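Local coordinates for RNA pseudouridylate synthase domain-containing protein 1 (Homo sapiens, PDB 5VBB), which probably binds RNA and converts uridines in it to pseudouridine as a pseudouridine synthase of the RluA family, at residues A[97-102]-A[208-213]; A[142-147]-A[170-175]. All coordinates share one frame; numbering follows the deposited sequence.

Overall arrangement
Strand 96-104 comes first in the chain. Interaction 1 pairs its residues 97-102 with residues 208-213 of strand 208-216, closing a loop of 105 residues. Interaction 2 is nested inside that loop. It joins residues 142-147, at the start of strand 146-156, to residues 170-175, which lead from strand 159-168 into helix 175-182. Interaction 1 lies near the centre of the chain, in the large antiparallel sheet. Interaction 2 lies at the margin of the same sheet, and the two centres are about 14 Å apart. Strand 159-168 pairs with both 96-104 and 146-156 and so connects the two sites.

Interaction 1. Residues A[97-102]-A[208-213]; sequences KAYLAL and LHAFYL
Residues 97-102 and 208-213 pair as antiparallel strands, with a classic beta bulge where Phe-211 and Tyr-212 both face Ala-98. Ala-98 O accepts from both backbone N atoms of the bulge. Tyr-212 N lies 3.0 Å from Ala-98 O in a nearly straight bond, but stands above the carbonyl plane. Phe-211 N lies 2.9 Å from Ala-98 O, in that plane, and its bond is more bent at the hydrogen (140°). Beyond the bulge, Leu-100 and His-209 form a hydrogen-bonded pair.

With CG anti to the backbone N (chi1 176°), the Phe-211 ring turns one face to Leu-100. Leu-100 CD1 sits over that face toward the rim, 3.9 Å from the ring centroid, in a CH-pi contact. Leu-247 of helix 247-256 touches both side chains. On the other face of the sheet, Tyr-99 CE2 is 3.7 Å from Ala-210 CB. Leu-208 CD1 reaches Ala-101 CB at 3.9 Å and also touches Tyr-99 CB. An alanine in place of Tyr-99 removes the ring and would probably leave a gap between Ala-210, Leu-176 and Pro-168.

The pairing joins two central strands. Leu-100 and Phe-211 meet helix 247-256 on one face; Tyr-99 and Leu-208 meet helix 175-182 on the other. The Leu-208 side chain is about 5 Å from that of Asp-67, the probable active-site residue, which places this face near it.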
ATOM      1  N   LYS A  97       2.905  -4.836  -7.867  1.00 34.93           N
ATOM      2  CA  LYS A  97       2.231  -3.862  -7.027  1.00 33.54           C
ATOM      3  C   LYS A  97       3.129  -2.696  -6.738  1.00 35.04           C
ATOM      4  O   LYS A  97       4.320  -2.892  -6.575  1.00 34.27           O
ATOM      5  CB  LYS A  97       1.882  -4.479  -5.661  1.00 35.32           C
ATOM      6  CG  LYS A  97       1.017  -5.705  -5.658  1.00 46.07           C
ATOM      7  CD  LYS A  97       0.457  -5.953  -4.256  1.00 50.21           C
ATOM      8  CE  LYS A  97      -0.241  -7.279  -4.130  1.00 77.61           C
ATOM      9  NZ  LYS A  97      -0.555  -7.631  -2.718  1.00 88.69           N
ATOM     10  N   ALA A  98       2.559  -1.489  -6.618  1.00 31.21           N
ATOM     11  CA  ALA A  98       3.264  -0.305  -6.164  1.00 30.06           C
ATOM     12  C   ALA A  98       2.336   0.533  -5.311  1.00 33.77           C
ATOM     13  O   ALA A  98       1.095   0.501  -5.457  1.00 32.07           O
ATOM     14  CB  ALA A  98       3.839   0.510  -7.323  1.00 30.52           C
ATOM     15  N   TYR A  99       2.932   1.250  -4.373  1.00 32.54           N
ATOM     16  CA  TYR A  99       2.200   2.055  -3.418  1.00 31.98           C
ATOM     17  C   TYR A  99       2.759   3.428  -3.398  1.00 36.50           C
ATOM     18  O   TYR A  99       3.926   3.620  -3.725  1.00 33.51           O
ATOM     19  CB  TYR A  99       2.379   1.490  -1.994  1.00 33.20           C
ATOM     20  CG  TYR A  99       1.865   0.096  -1.779  1.00 35.17           C
ATOM     21  CD1 TYR A  99       2.466  -0.993  -2.405  1.00 37.19           C
ATOM     22  CD2 TYR A  99       0.773  -0.148  -0.944  1.00 37.00           C
ATOM     23  CE1 TYR A  99       1.958  -2.277  -2.263  1.00 40.35           C
ATOM     24  CE2 TYR A  99       0.290  -1.443  -0.753  1.00 39.05           C
ATOM     25  CZ  TYR A  99       0.884  -2.500  -1.424  1.00 42.41           C
ATOM     26  OH  TYR A  99       0.503  -3.786  -1.218  1.00 40.83           O
ATOM     27  N   LEU A 100       1.959   4.371  -2.914  1.00 33.76           N
ATOM     28  CA  LEU A 100       2.390   5.724  -2.638  1.00 33.30           C
ATOM     29  C   LEU A 100       2.348   5.884  -1.146  1.00 37.54           C
ATOM     30  O   LEU A 100       1.485   5.286  -0.489  1.00 37.04           O
ATOM     31  CB  LEU A 100       1.435   6.753  -3.257  1.00 33.60           C
ATOM     32  CG  LEU A 100       1.385   6.782  -4.762  1.00 37.73           C
ATOM     33  CD1 LEU A 100       0.273   7.656  -5.241  1.00 36.78           C
ATOM     34  CD2 LEU A 100       2.713   7.244  -5.367  1.00 40.62           C
ATOM     35  N   ALA A 101       3.201   6.778  -0.608  1.00 34.08           N
ATOM     36  CA  ALA A 101       3.201   7.068   0.814  1.00 33.44           C
ATOM     37  C   ALA A 101       3.786   8.401   1.105  1.00 38.09           C
ATOM     38  O   ALA A 101       4.587   8.899   0.317  1.00 37.53           O
ATOM     39  CB  ALA A 101       3.992   6.009   1.574  1.00 34.26           C
ATOM     40  N   LEU A 102       3.397   8.982   2.266  1.00 34.94           N
ATOM     41  CA  LEU A 102       4.003  10.166   2.808  1.00 34.38           C
ATOM     42  C   LEU A 102       4.740   9.648   4.028  1.00 38.13           C
ATOM     43  O   LEU A 102       4.118   9.083   4.902  1.00 38.74           O
ATOM     44  CB  LEU A 102       3.018  11.231   3.202  1.00 34.85           C
ATOM     45  CG  LEU A 102       2.226  11.874   2.070  1.00 39.22           C
ATOM     46  CD1 LEU A 102       1.181  12.815   2.613  1.00 40.37           C
ATOM     47  CD2 LEU A 102       3.118  12.573   1.117  1.00 38.25           C
ATOM     48  N   LEU A 208      -0.549   5.657   3.416  1.00 31.83           N
ATOM     49  CA  LEU A 208      -0.086   4.544   2.599  1.00 32.61           C
ATOM     50  C   LEU A 208      -1.255   4.185   1.723  1.00 37.08           C
ATOM     51  O   LEU A 208      -2.358   4.094   2.231  1.00 36.12           O
ATOM     52  CB  LEU A 208       0.382   3.351   3.471  1.00 31.85           C
ATOM     53  CG  LEU A 208       0.934   2.140   2.720  1.00 35.28           C
ATOM     54  CD1 LEU A 208       2.202   2.512   1.935  1.00 35.69           C
ATOM     55  CD2 LEU A 208       1.319   1.036   3.688  1.00 35.95           C
ATOM     56  N   HIS A 209      -1.019   4.047   0.399  1.00 33.09           N
ATOM     57  CA  HIS A 209      -2.040   3.838  -0.594  1.00 32.30           C
ATOM     58  C   HIS A 209      -1.556   2.843  -1.641  1.00 35.58           C
ATOM     59  O   HIS A 209      -0.472   3.028  -2.199  1.00 32.27           O
ATOM     60  CB  HIS A 209      -2.303   5.183  -1.297  1.00 33.84           C
ATOM     61  CG  HIS A 209      -3.344   5.116  -2.368  1.00 37.09           C
ATOM     62  ND1 HIS A 209      -4.682   4.894  -2.062  1.00 39.13           N
ATOM     63  CD2 HIS A 209      -3.214   5.233  -3.719  1.00 37.99           C
ATOM     64  CE1 HIS A 209      -5.320   4.884  -3.225  1.00 38.85           C
ATOM     65  NE2 HIS A 209      -4.477   5.103  -4.248  1.00 38.35           N
ATOM     66  N   ALA A 210      -2.335   1.810  -1.902  1.00 32.84           N
ATOM     67  CA  ALA A 210      -1.993   0.812  -2.931  1.00 32.02           C
ATOM     68  C   ALA A 210      -2.396   1.430  -4.248  1.00 36.91           C
ATOM     69  O   ALA A 210      -3.567   1.545  -4.562  1.00 37.92           O
ATOM     70  CB  ALA A 210      -2.735  -0.492  -2.659  1.00 31.99           C
ATOM     71  N   PHE A 211      -1.410   1.843  -5.010  1.00 33.88           N
ATOM     72  CA  PHE A 211      -1.577   2.651  -6.207  1.00 34.59           C
ATOM     73  C   PHE A 211      -1.662   1.865  -7.494  1.00 34.91           C
ATOM     74  O   PHE A 211      -2.597   2.059  -8.255  1.00 37.07           O
ATOM     75  CB  PHE A 211      -0.376   3.612  -6.250  1.00 38.18           C
ATOM     76  CG  PHE A 211      -0.241   4.505  -7.448  1.00 40.93           C
ATOM     77  CD1 PHE A 211      -1.190   5.489  -7.708  1.00 45.70           C
ATOM     78  CD2 PHE A 211       0.927   4.510  -8.187  1.00 43.62           C
ATOM     79  CE1 PHE A 211      -0.968   6.450  -8.699  1.00 46.53           C
ATOM     80  CE2 PHE A 211       1.100   5.397  -9.228  1.00 48.41           C
ATOM     81  CZ  PHE A 211       0.185   6.399  -9.444  1.00 46.11           C
ATOM     82  N   TYR A 212      -0.721   0.967  -7.735  1.00 32.20           N
ATOM     83  CA  TYR A 212      -0.606   0.229  -8.970  1.00 32.45           C
ATOM     84  C   TYR A 212      -0.763  -1.254  -8.679  1.00 34.50           C
ATOM     85  O   TYR A 212      -0.224  -1.751  -7.692  1.00 32.93           O
ATOM     86  CB  TYR A 212       0.746   0.534  -9.626  1.00 34.45           C
ATOM     87  CG  TYR A 212       0.952  -0.216 -10.921  1.00 33.57           C
ATOM     88  CD1 TYR A 212       0.407   0.250 -12.115  1.00 35.72           C
ATOM     89  CD2 TYR A 212       1.682  -1.398 -10.956  1.00 34.23           C
ATOM     90  CE1 TYR A 212       0.500  -0.501 -13.289  1.00 37.79           C
ATOM     91  CE2 TYR A 212       1.821  -2.127 -12.129  1.00 35.04           C
ATOM     92  CZ  TYR A 212       1.263  -1.662 -13.300  1.00 36.71           C
ATOM     93  OH  TYR A 212       1.456  -2.423 -14.425  1.00 39.01           O
ATOM     94  N   LEU A 213      -1.540  -1.941  -9.497  1.00 31.66           N
ATOM     95  CA  LEU A 213      -1.749  -3.378  -9.327  1.00 33.36           C
ATOM     96  C   LEU A 213      -1.894  -4.022 -10.702  1.00 36.64           C
ATOM     97  O   LEU A 213      -2.616  -3.513 -11.537  1.00 37.95           O
ATOM     98  CB  LEU A 213      -2.981  -3.630  -8.443  1.00 32.86           C
ATOM     99  CG  LEU A 213      -3.482  -5.085  -8.268  1.00 36.46           C
ATOM    100  CD1 LEU A 213      -2.512  -5.901  -7.405  1.00 35.68           C
ATOM    101  CD2 LEU A 213      -4.903  -5.092  -7.654  1.00 37.27           C
TER

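Interaction 2. Residues A[142-147]-A[170-175]; sequences KPSLTD and TGRTHQ. With SO4 (sulfate ion), chain D; SO4 (sulfate ion), chain C.
Gln-175 OE1 is gripped by two donors of the loop just before it, Thr-170 OG1 at 2.6 Å and Arg-172 N at 3.0 Å. These bonds fix the rotation of the amide and direct NE2 at residues 142-147. There Gln-175 NE2 donates to Thr-146 OG1 at 2.9 Å, with the hydroxyl in the amide plane. Thr-146 OG1 also bonds to His-179 of helix 175-182. Thr-170 OG1 lies between its backbone N and carbonyl carbon (chi1 56°), where it also accepts from Leu-145 N at 3.1 Å.

The Arg-172 chain bends at chi2 and chi3 and crosses the Lys-142 chain at about a right angle, with Lys-142 CB over one guanidinium face. Pro-143 O meets the guanidinium edge, taking a 2.8 Å bond from Arg-172 NH2 in both planes. Two sulfates, probably from the crystallisation liquor, complete the grip on Arg-172. The chain D ion bonds to Arg-172 NE and NH1, Lys-142 NZ and Thr-173. The chain C ion bonds to Arg-172 NH2 and Gly-171 N. Arg-93 and Arg-120 also bond to the sulfates.

The chain D sulfate probably eases the repulsion between Lys-142 and Arg-172. This cationic patch could bind RNA phosphates, beside the Gln-175 and Thr-146 hydrogen bond at the start of helix 175-182.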
ATOM      1  N   LYS A 142      12.049 -13.531   7.199  1.00 38.33           N
ATOM      2  CA  LYS A 142      11.692 -13.987   5.873  1.00 37.44           C
ATOM      3  C   LYS A 142      12.163 -13.029   4.807  1.00 40.34           C
ATOM      4  O   LYS A 142      12.406 -11.859   5.102  1.00 38.82           O
ATOM      5  CB  LYS A 142      10.174 -14.176   5.774  1.00 37.63           C
ATOM      6  CG  LYS A 142       9.677 -15.483   6.363  1.00 43.29           C
ATOM      7  CD  LYS A 142       8.185 -15.574   6.170  1.00 49.59           C
ATOM      8  CE  LYS A 142       7.490 -16.514   7.128  1.00 61.20           C
ATOM      9  NZ  LYS A 142       6.020 -16.529   6.851  1.00 70.20           N
ATOM     10  N   PRO A 143      12.316 -13.537   3.557  1.00 37.50           N
ATOM     11  CA  PRO A 143      12.821 -12.690   2.463  1.00 35.65           C
ATOM     12  C   PRO A 143      12.080 -11.416   2.274  1.00 38.42           C
ATOM     13  O   PRO A 143      10.843 -11.407   2.247  1.00 40.35           O
ATOM     14  CB  PRO A 143      12.628 -13.549   1.218  1.00 36.76           C
ATOM     15  CG  PRO A 143      12.483 -14.917   1.700  1.00 42.35           C
ATOM     16  CD  PRO A 143      11.985 -14.892   3.071  1.00 38.86           C
ATOM     17  N   SER A 144      12.811 -10.346   2.093  1.00 33.06           N
ATOM     18  CA  SER A 144      12.172  -9.051   2.017  1.00 31.81           C
ATOM     19  C   SER A 144      12.881  -8.129   1.095  1.00 34.39           C
ATOM     20  O   SER A 144      14.108  -8.049   1.144  1.00 35.69           O
ATOM     21  CB  SER A 144      12.104  -8.433   3.412  1.00 37.14           C
ATOM     22  OG  SER A 144      11.582  -9.318   4.392  1.00 41.19           O
ATOM     23  N   LEU A 145      12.132  -7.407   0.276  1.00 30.51           N
ATOM     24  CA  LEU A 145      12.727  -6.428  -0.624  1.00 32.72           C
ATOM     25  C   LEU A 145      11.701  -5.379  -1.008  1.00 34.54           C
ATOM     26  O   LEU A 145      10.679  -5.707  -1.632  1.00 32.59           O
ATOM     27  CB  LEU A 145      13.268  -7.085  -1.875  1.00 34.48           C
ATOM     28  CG  LEU A 145      14.005  -6.140  -2.874  1.00 42.16           C
ATOM     29  CD1 LEU A 145      15.113  -5.401  -2.232  1.00 44.55           C
ATOM     30  CD2 LEU A 145      14.592  -6.907  -3.938  1.00 45.17           C
ATOM     31  N   THR A 146      12.000  -4.124  -0.679  1.00 31.73           N
ATOM     32  CA  THR A 146      11.190  -2.960  -1.013  1.00 32.21           C
ATOM     33  C   THR A 146      12.051  -1.951  -1.731  1.00 38.10           C
ATOM     34  O   THR A 146      13.087  -1.516  -1.211  1.00 39.01           O
ATOM     35  CB  THR A 146      10.563  -2.255   0.215  1.00 36.25           C
ATOM     36  OG1 THR A 146       9.740  -3.147   0.926  1.00 36.34           O
ATOM     37  CG2 THR A 146       9.697  -1.065  -0.188  1.00 35.99           C
ATOM     38  N   ASP A 147      11.633  -1.596  -2.920  1.00 33.32           N
ATOM     39  CA  ASP A 147      12.265  -0.555  -3.707  1.00 34.57           C
ATOM     40  C   ASP A 147      11.543   0.767  -3.433  1.00 35.37           C
ATOM     41  O   ASP A 147      10.341   0.871  -3.638  1.00 35.69           O
ATOM     42  CB  ASP A 147      12.191  -0.935  -5.169  1.00 37.34           C
ATOM     43  CG  ASP A 147      12.812   0.027  -6.140  1.00 47.99           C
ATOM     44  OD1 ASP A 147      13.806   0.676  -5.777  1.00 46.46           O
ATOM     45  OD2 ASP A 147      12.365   0.053  -7.303  1.00 56.95           O
ATOM     46  N   THR A 170       8.411  -8.568  -2.454  1.00 33.83           N
ATOM     47  CA  THR A 170       8.047  -9.668  -1.567  1.00 34.69           C
ATOM     48  C   THR A 170       6.728  -9.272  -0.909  1.00 37.91           C
ATOM     49  O   THR A 170       6.308  -8.127  -1.045  1.00 35.72           O
ATOM     50  CB  THR A 170       9.123  -9.958  -0.573  1.00 36.90           C
ATOM     51  OG1 THR A 170       9.398  -8.771   0.130  1.00 32.70           O
ATOM     52  CG2 THR A 170      10.393 -10.487  -1.219  1.00 39.86           C
ATOM     53  N   GLY A 171       6.101 -10.205  -0.202  1.00 35.62           N
ATOM     54  CA  GLY A 171       4.808  -9.991   0.412  1.00 35.68           C
ATOM     55  C   GLY A 171       4.766 -10.164   1.912  1.00 39.65           C
ATOM     56  O   GLY A 171       3.816 -10.740   2.425  1.00 38.38           O
ATOM     57  N   ARG A 172       5.716  -9.601   2.649  1.00 34.97           N
ATOM     58  CA  ARG A 172       5.718  -9.793   4.114  1.00 33.73           C
ATOM     59  C   ARG A 172       4.579  -9.011   4.732  1.00 36.00           C
ATOM     60  O   ARG A 172       4.224  -7.976   4.213  1.00 33.60           O
ATOM     61  CB  ARG A 172       7.049  -9.338   4.744  1.00 33.88           C
ATOM     62  CG  ARG A 172       8.309  -9.916   4.131  1.00 35.79           C
ATOM     63  CD  ARG A 172       8.665 -11.249   4.768  1.00 35.77           C
ATOM     64  NE  ARG A 172       7.637 -12.256   4.470  1.00 40.36           N
ATOM     65  CZ  ARG A 172       7.499 -12.907   3.317  1.00 54.15           C
ATOM     66  NH1 ARG A 172       6.515 -13.786   3.160  1.00 41.78           N
ATOM     67  NH2 ARG A 172       8.348 -12.694   2.312  1.00 37.24           N
ATOM     68  N   THR A 173       4.060  -9.444   5.869  1.00 34.07           N
ATOM     69  CA  THR A 173       2.989  -8.696   6.546  1.00 34.39           C
ATOM     70  C   THR A 173       3.522  -7.327   6.968  1.00 36.90           C
ATOM     71  O   THR A 173       4.662  -7.233   7.385  1.00 37.02           O
ATOM     72  CB  THR A 173       2.456  -9.514   7.730  1.00 44.27           C
ATOM     73  OG1 THR A 173       1.761 -10.647   7.219  1.00 43.94           O
ATOM     74  CG2 THR A 173       1.537  -8.687   8.659  1.00 44.50           C
ATOM     75  N   HIS A 174       2.759  -6.255   6.744  1.00 34.76           N
ATOM     76  CA  HIS A 174       3.162  -4.870   7.067  1.00 34.86           C
ATOM     77  C   HIS A 174       4.550  -4.490   6.494  1.00 37.09           C
ATOM     78  O   HIS A 174       5.238  -3.636   7.054  1.00 34.94           O
ATOM     79  CB  HIS A 174       3.159  -4.647   8.573  1.00 36.02           C
ATOM     80  CG  HIS A 174       1.874  -4.991   9.261  1.00 39.60           C
ATOM     81  ND1 HIS A 174       1.851  -5.283  10.605  1.00 41.73           N
ATOM     82  CD2 HIS A 174       0.617  -5.085   8.775  1.00 40.75           C
ATOM     83  CE1 HIS A 174       0.579  -5.501  10.911  1.00 41.36           C
ATOM     84  NE2 HIS A 174      -0.194  -5.418   9.838  1.00 40.81           N
ATOM     85  N   GLN A 175       4.967  -5.128   5.400  1.00 34.15           N
ATOM     86  CA  GLN A 175       6.305  -4.907   4.827  1.00 32.60           C
ATOM     87  C   GLN A 175       6.703  -3.473   4.641  1.00 36.88           C
ATOM     88  O   GLN A 175       7.776  -3.066   5.070  1.00 36.08           O
ATOM     89  CB  GLN A 175       6.407  -5.557   3.464  1.00 34.46           C
ATOM     90  CG  GLN A 175       7.770  -5.359   2.832  1.00 34.03           C
ATOM     91  CD  GLN A 175       8.109  -6.351   1.765  1.00 39.26           C
ATOM     92  OE1 GLN A 175       7.818  -7.554   1.863  1.00 34.31           O
ATOM     93  NE2 GLN A 175       8.737  -5.883   0.710  1.00 33.70           N
TER
HETATM   94  S   SO4 D 303       4.811 -13.093   6.779  1.00 49.49           S
HETATM   95  O1  SO4 D 303       5.077 -13.871   7.985  1.00 52.31           O
HETATM   96  O2  SO4 D 303       4.911 -13.959   5.585  1.00 51.62           O
HETATM   97  O3  SO4 D 303       5.727 -11.945   6.699  1.00 43.47           O
HETATM   98  O4  SO4 D 303       3.478 -12.577   6.869  1.00 51.10           O
HETATM   99  S   SO4 C 302       6.960 -13.669  -0.821  1.00 78.41           S
HETATM  100  O1  SO4 C 302       8.386 -13.418  -0.621  1.00 78.56           O
HETATM  101  O2  SO4 C 302       6.675 -15.035  -0.463  1.00 78.48           O
HETATM  102  O3  SO4 C 302       6.161 -12.851   0.044  1.00 81.17           O
HETATM  103  O4  SO4 C 302       6.598 -13.395  -2.204  1.00 81.34           O